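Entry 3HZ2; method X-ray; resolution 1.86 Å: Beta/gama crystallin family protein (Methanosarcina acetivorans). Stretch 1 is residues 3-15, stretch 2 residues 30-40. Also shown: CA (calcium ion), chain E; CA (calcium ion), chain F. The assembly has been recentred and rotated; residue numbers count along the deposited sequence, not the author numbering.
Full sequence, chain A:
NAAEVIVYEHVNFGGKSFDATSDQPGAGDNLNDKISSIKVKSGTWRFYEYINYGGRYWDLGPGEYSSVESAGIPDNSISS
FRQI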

# COMPACT_ATOMS: atom_id res chain seq x y z
N ALA A 3 -4.00 -4.18 12.97
CA ALA A 3 -3.33 -3.57 11.83
C ALA A 3 -4.32 -3.20 10.73
O ALA A 3 -5.22 -3.97 10.39
CB ALA A 3 -2.27 -4.52 11.29
N GLU A 4 -4.15 -2.01 10.17
CA GLU A 4 -5.03 -1.54 9.10
C GLU A 4 -4.32 -0.54 8.21
O GLU A 4 -3.56 0.30 8.68
CB GLU A 4 -6.28 -0.90 9.69
CG GLU A 4 -7.25 -0.39 8.64
CD GLU A 4 -8.50 0.21 9.25
OE1 GLU A 4 -9.45 0.51 8.49
OE2 GLU A 4 -8.53 0.40 10.49
N VAL A 5 -4.56 -0.64 6.91
CA VAL A 5 -3.94 0.28 5.96
C VAL A 5 -4.92 0.59 4.84
O VAL A 5 -5.65 -0.30 4.39
CB VAL A 5 -2.64 -0.33 5.36
CG1 VAL A 5 -2.96 -1.63 4.61
CG2 VAL A 5 -1.98 0.67 4.42
N ILE A 6 -4.96 1.85 4.42
CA ILE A 6 -5.83 2.24 3.33
C ILE A 6 -4.95 2.73 2.19
O ILE A 6 -4.07 3.57 2.37
CB ILE A 6 -6.80 3.38 3.74
CG1 ILE A 6 -7.49 3.03 5.06
CG2 ILE A 6 -7.86 3.56 2.65
CD1 ILE A 6 -8.50 4.06 5.52
N VAL A 7 -5.16 2.16 1.01
CA VAL A 7 -4.38 2.52 -0.17
C VAL A 7 -5.27 3.30 -1.13
O VAL A 7 -6.47 3.04 -1.22
CB VAL A 7 -3.82 1.26 -0.87
CG1 VAL A 7 -2.80 0.58 0.04
CG2 VAL A 7 -4.95 0.29 -1.21
N TYR A 8 -4.67 4.25 -1.84
CA TYR A 8 -5.44 5.07 -2.76
C TYR A 8 -4.85 5.13 -4.16
O TYR A 8 -3.63 5.09 -4.35
CB TYR A 8 -5.55 6.50 -2.23
CG TYR A 8 -6.10 6.59 -0.83
CD1 TYR A 8 -5.31 6.28 0.28
CD2 TYR A 8 -7.42 6.99 -0.61
CE1 TYR A 8 -5.82 6.39 1.57
CE2 TYR A 8 -7.94 7.10 0.68
CZ TYR A 8 -7.13 6.80 1.76
OH TYR A 8 -7.63 6.92 3.04
N GLU A 9 -5.75 5.26 -5.14
CA GLU A 9 -5.38 5.34 -6.54
C GLU A 9 -4.55 6.58 -6.87
O GLU A 9 -3.53 6.48 -7.52
CB GLU A 9 -6.64 5.31 -7.40
CG GLU A 9 -6.38 5.29 -8.90
CD GLU A 9 -7.66 5.28 -9.72
OE1 GLU A 9 -7.57 5.18 -10.96
OE2 GLU A 9 -8.75 5.37 -9.13
N HIS A 10 -4.98 7.75 -6.42
CA HIS A 10 -4.23 8.97 -6.73
C HIS A 10 -3.48 9.53 -5.53
O HIS A 10 -3.76 9.17 -4.39
CB HIS A 10 -5.18 10.06 -7.25
CG HIS A 10 -6.11 9.60 -8.33
ND1 HIS A 10 -5.70 8.85 -9.41
CD2 HIS A 10 -7.43 9.83 -8.51
CE1 HIS A 10 -6.73 8.62 -10.20
NE2 HIS A 10 -7.79 9.21 -9.69
N VAL A 11 -2.54 10.43 -5.80
CA VAL A 11 -1.80 11.06 -4.73
C VAL A 11 -2.81 11.88 -3.94
O VAL A 11 -3.91 12.17 -4.44
CB VAL A 11 -0.68 12.00 -5.26
CG1 VAL A 11 0.38 11.18 -5.98
CG2 VAL A 11 -1.28 13.05 -6.18
N ASN A 12 -2.45 12.25 -2.72
CA ASN A 12 -3.34 13.00 -1.84
C ASN A 12 -4.64 12.27 -1.55
O ASN A 12 -5.70 12.88 -1.39
CB ASN A 12 -3.61 14.40 -2.39
CG ASN A 12 -2.73 15.45 -1.74
OD1 ASN A 12 -2.11 15.18 -0.71
ND2 ASN A 12 -2.68 16.64 -2.32
N PHE A 13 -4.55 10.95 -1.50
CA PHE A 13 -5.66 10.08 -1.15
C PHE A 13 -6.90 10.16 -2.05
O PHE A 13 -8.03 10.07 -1.57
CB PHE A 13 -6.04 10.35 0.30
CG PHE A 13 -4.85 10.58 1.19
CD1 PHE A 13 -4.61 11.83 1.76
CD2 PHE A 13 -3.93 9.56 1.42
CE1 PHE A 13 -3.48 12.07 2.53
CE2 PHE A 13 -2.80 9.78 2.20
CZ PHE A 13 -2.57 11.04 2.76
N GLY A 14 -6.68 10.31 -3.35
CA GLY A 14 -7.79 10.40 -4.28
C GLY A 14 -8.05 9.11 -5.05
O GLY A 14 -7.29 8.14 -4.93
N GLY A 15 -9.13 9.11 -5.83
CA GLY A 15 -9.49 7.95 -6.63
C GLY A 15 -10.00 6.75 -5.86
O GLY A 15 -10.46 6.87 -4.72
N ASN A 30 -8.82 -4.14 -7.49
CA ASN A 30 -8.46 -3.42 -8.71
C ASN A 30 -7.49 -2.25 -8.52
O ASN A 30 -7.60 -1.22 -9.19
CB ASN A 30 -9.73 -2.91 -9.40
CG ASN A 30 -10.45 -4.00 -10.17
OD1 ASN A 30 -11.54 -3.79 -10.70
ND2 ASN A 30 -9.83 -5.18 -10.24
N LEU A 31 -6.53 -2.42 -7.61
CA LEU A 31 -5.55 -1.37 -7.37
C LEU A 31 -4.13 -1.81 -7.68
O LEU A 31 -3.17 -1.17 -7.25
CB LEU A 31 -5.63 -0.89 -5.91
CG LEU A 31 -6.85 -0.01 -5.61
CD1 LEU A 31 -6.99 0.20 -4.11
CD2 LEU A 31 -6.69 1.32 -6.33
N ASN A 32 -3.99 -2.90 -8.42
CA ASN A 32 -2.66 -3.38 -8.78
C ASN A 32 -2.03 -2.38 -9.76
O ASN A 32 -2.64 -1.99 -10.75
CB ASN A 32 -2.74 -4.76 -9.41
CG ASN A 32 -1.39 -5.26 -9.88
OD1 ASN A 32 -0.36 -4.93 -9.30
ND2 ASN A 32 -1.39 -6.08 -10.93
N ASP A 33 -0.81 -1.97 -9.45
CA ASP A 33 -0.08 -1.01 -10.28
C ASP A 33 -0.78 0.34 -10.40
O ASP A 33 -0.73 0.97 -11.46
CB ASP A 33 0.17 -1.59 -11.67
CG ASP A 33 1.17 -2.70 -11.63
OD1 ASP A 33 2.01 -2.65 -10.71
OD2 ASP A 33 1.14 -3.60 -12.49
N LYS A 34 -1.42 0.77 -9.32
CA LYS A 34 -2.13 2.05 -9.30
C LYS A 34 -1.93 2.86 -8.02
O LYS A 34 -2.13 4.07 -8.02
CB LYS A 34 -3.64 1.84 -9.46
CG LYS A 34 -4.09 1.14 -10.72
CD LYS A 34 -5.61 1.12 -10.74
CE LYS A 34 -6.16 0.24 -11.82
NZ LYS A 34 -7.65 0.22 -11.76
N ILE A 35 -1.54 2.21 -6.93
CA ILE A 35 -1.39 2.92 -5.66
C ILE A 35 -0.41 4.09 -5.66
O ILE A 35 0.76 3.94 -6.03
CB ILE A 35 -1.03 1.94 -4.53
CG1 ILE A 35 -2.17 0.93 -4.36
CG2 ILE A 35 -0.81 2.70 -3.23
CD1 ILE A 35 -1.83 -0.27 -3.48
N SER A 36 -0.90 5.26 -5.24
CA SER A 36 -0.11 6.49 -5.21
C SER A 36 -0.04 7.19 -3.86
O SER A 36 0.78 8.08 -3.66
CB SER A 36 -0.63 7.47 -6.25
OG SER A 36 -0.42 6.94 -7.53
N SER A 37 -0.93 6.82 -2.95
CA SER A 37 -0.92 7.39 -1.61
C SER A 37 -1.38 6.30 -0.65
O SER A 37 -2.11 5.39 -1.04
CB SER A 37 -1.81 8.65 -1.52
OG SER A 37 -3.14 8.39 -1.91
N ILE A 38 -0.92 6.38 0.59
CA ILE A 38 -1.24 5.35 1.58
C ILE A 38 -1.42 5.92 2.98
O ILE A 38 -0.78 6.91 3.35
CB ILE A 38 -0.10 4.31 1.65
CG1 ILE A 38 0.14 3.68 0.28
CG2 ILE A 38 -0.44 3.24 2.70
CD1 ILE A 38 1.40 2.83 0.20
N LYS A 39 -2.30 5.29 3.75
CA LYS A 39 -2.53 5.68 5.14
C LYS A 39 -2.41 4.44 6.02
O LYS A 39 -3.29 3.58 5.99
CB LYS A 39 -3.92 6.28 5.32
CG LYS A 39 -4.11 7.68 4.77
CD LYS A 39 -5.48 8.20 5.15
CE LYS A 39 -5.82 9.51 4.47
NZ LYS A 39 -7.18 9.99 4.88
N VAL A 40 -1.33 4.34 6.78
CA VAL A 40 -1.17 3.20 7.67
C VAL A 40 -1.79 3.60 9.01
O VAL A 40 -1.19 4.34 9.78
CB VAL A 40 0.31 2.83 7.89
CG1 VAL A 40 0.43 1.66 8.85
CG2 VAL A 40 0.96 2.47 6.55
CA CA E . -1.88 6.17 -9.38
CA CA F . 4.03 -3.84 -9.94
O HOH W 1 -3.39 8.15 -10.37
O HOH W 2 -0.25 8.10 -10.30
O HOH W 3 -3.07 5.02 -11.35
O HOH W 4 5.52 -2.37 -11.74
O HOH W 5 3.81 -5.87 -11.82

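A calcium ion (chain E) pins the two stretches together beside their antiparallel strand pairing. Glu-9 O, Lys-34 O and Ser-36 OG each lie 2.5 Å from the ion, and three waters and one atom from elsewhere in the structure complete its shell. The shared cation explains why Glu-9 O can approach Lys-34 O to 2.8 Å: neither carbonyl has a proton to offer, and the closeness reflects coordination rather than hydrogen bonding. Glu-9 O and Ser-36 OG, 3.1 Å apart, are likewise brought together as ligands of the ion and are not hydrogen-bonded to each other. Water 1 is a ligand as well, and its oxygen lies 2.6 Å from His-10 ND1 in a hydrogen bond.

Away from this site, residues 4-8 and 37-40 run antiparallel, their directions 167° apart. Ile-6 and Lys-39 form a reciprocal pair, with Ile-6 N donating to Lys-39 O at 2.9 Å and Lys-39 N to Ile-6 O at 2.8 Å. Tyr-8 N then donates to Ser-37 O (2.9 Å), while Tyr-8 O accepts from Ser-36 N (2.9 Å), carrying the backbone ladder to the edge of the metal site. Val-7 faces Ile-38 between these links, and Val-5 faces Val-40 beyond the Ile-6/Lys-39 pair, both as non-hydrogen-bonded pairs.

The alternation of side chains divides the sheet into two chemically distinct faces. On the one bearing Val-5, Val-7, Ile-38 and Val-40, the contacts are apolar and buried: Val-5 CG2 meets Ile-38 CG2 at 3.5 Å, and Val-7 CG2 meets Leu-31 CD1 at 3.5 Å. Leu-31 comes from the loop ahead of the strand, as does Ile-35, whose CD1 lies 3.6 Å from Val-7 CB, so Val-7 is packed by loop as well as strand.

The other face carries Ile-6, Tyr-8, Ser-37 and Lys-39. Here the extended side chain of Lys-39 reaches both Tyr-8 and Phe-13. Its CD lies 3.3 Å from Tyr-8 OH, and its CE sits over a face of the Phe-13 ring, 3.5 Å from the centroid of that ring in a CH-pi contact. Lys-39 NZ is 4.6 Å from the same Phe-13 centroid, adding a cation-pi interaction in which the positive charge faces the pi cloud.

Ser-37 also ties the 10-13 segment to the strand. Its OG donates to His-10 O at 2.7 Å and accepts a weak hydrogen bond from Phe-13 N at 3.0 Å. Within the turn, His-10 N donates to Gly-14 O (2.8 Å), so the loop is braced both internally and by the opposing strand. Together the stretches bury 843 Å², summed over both sides.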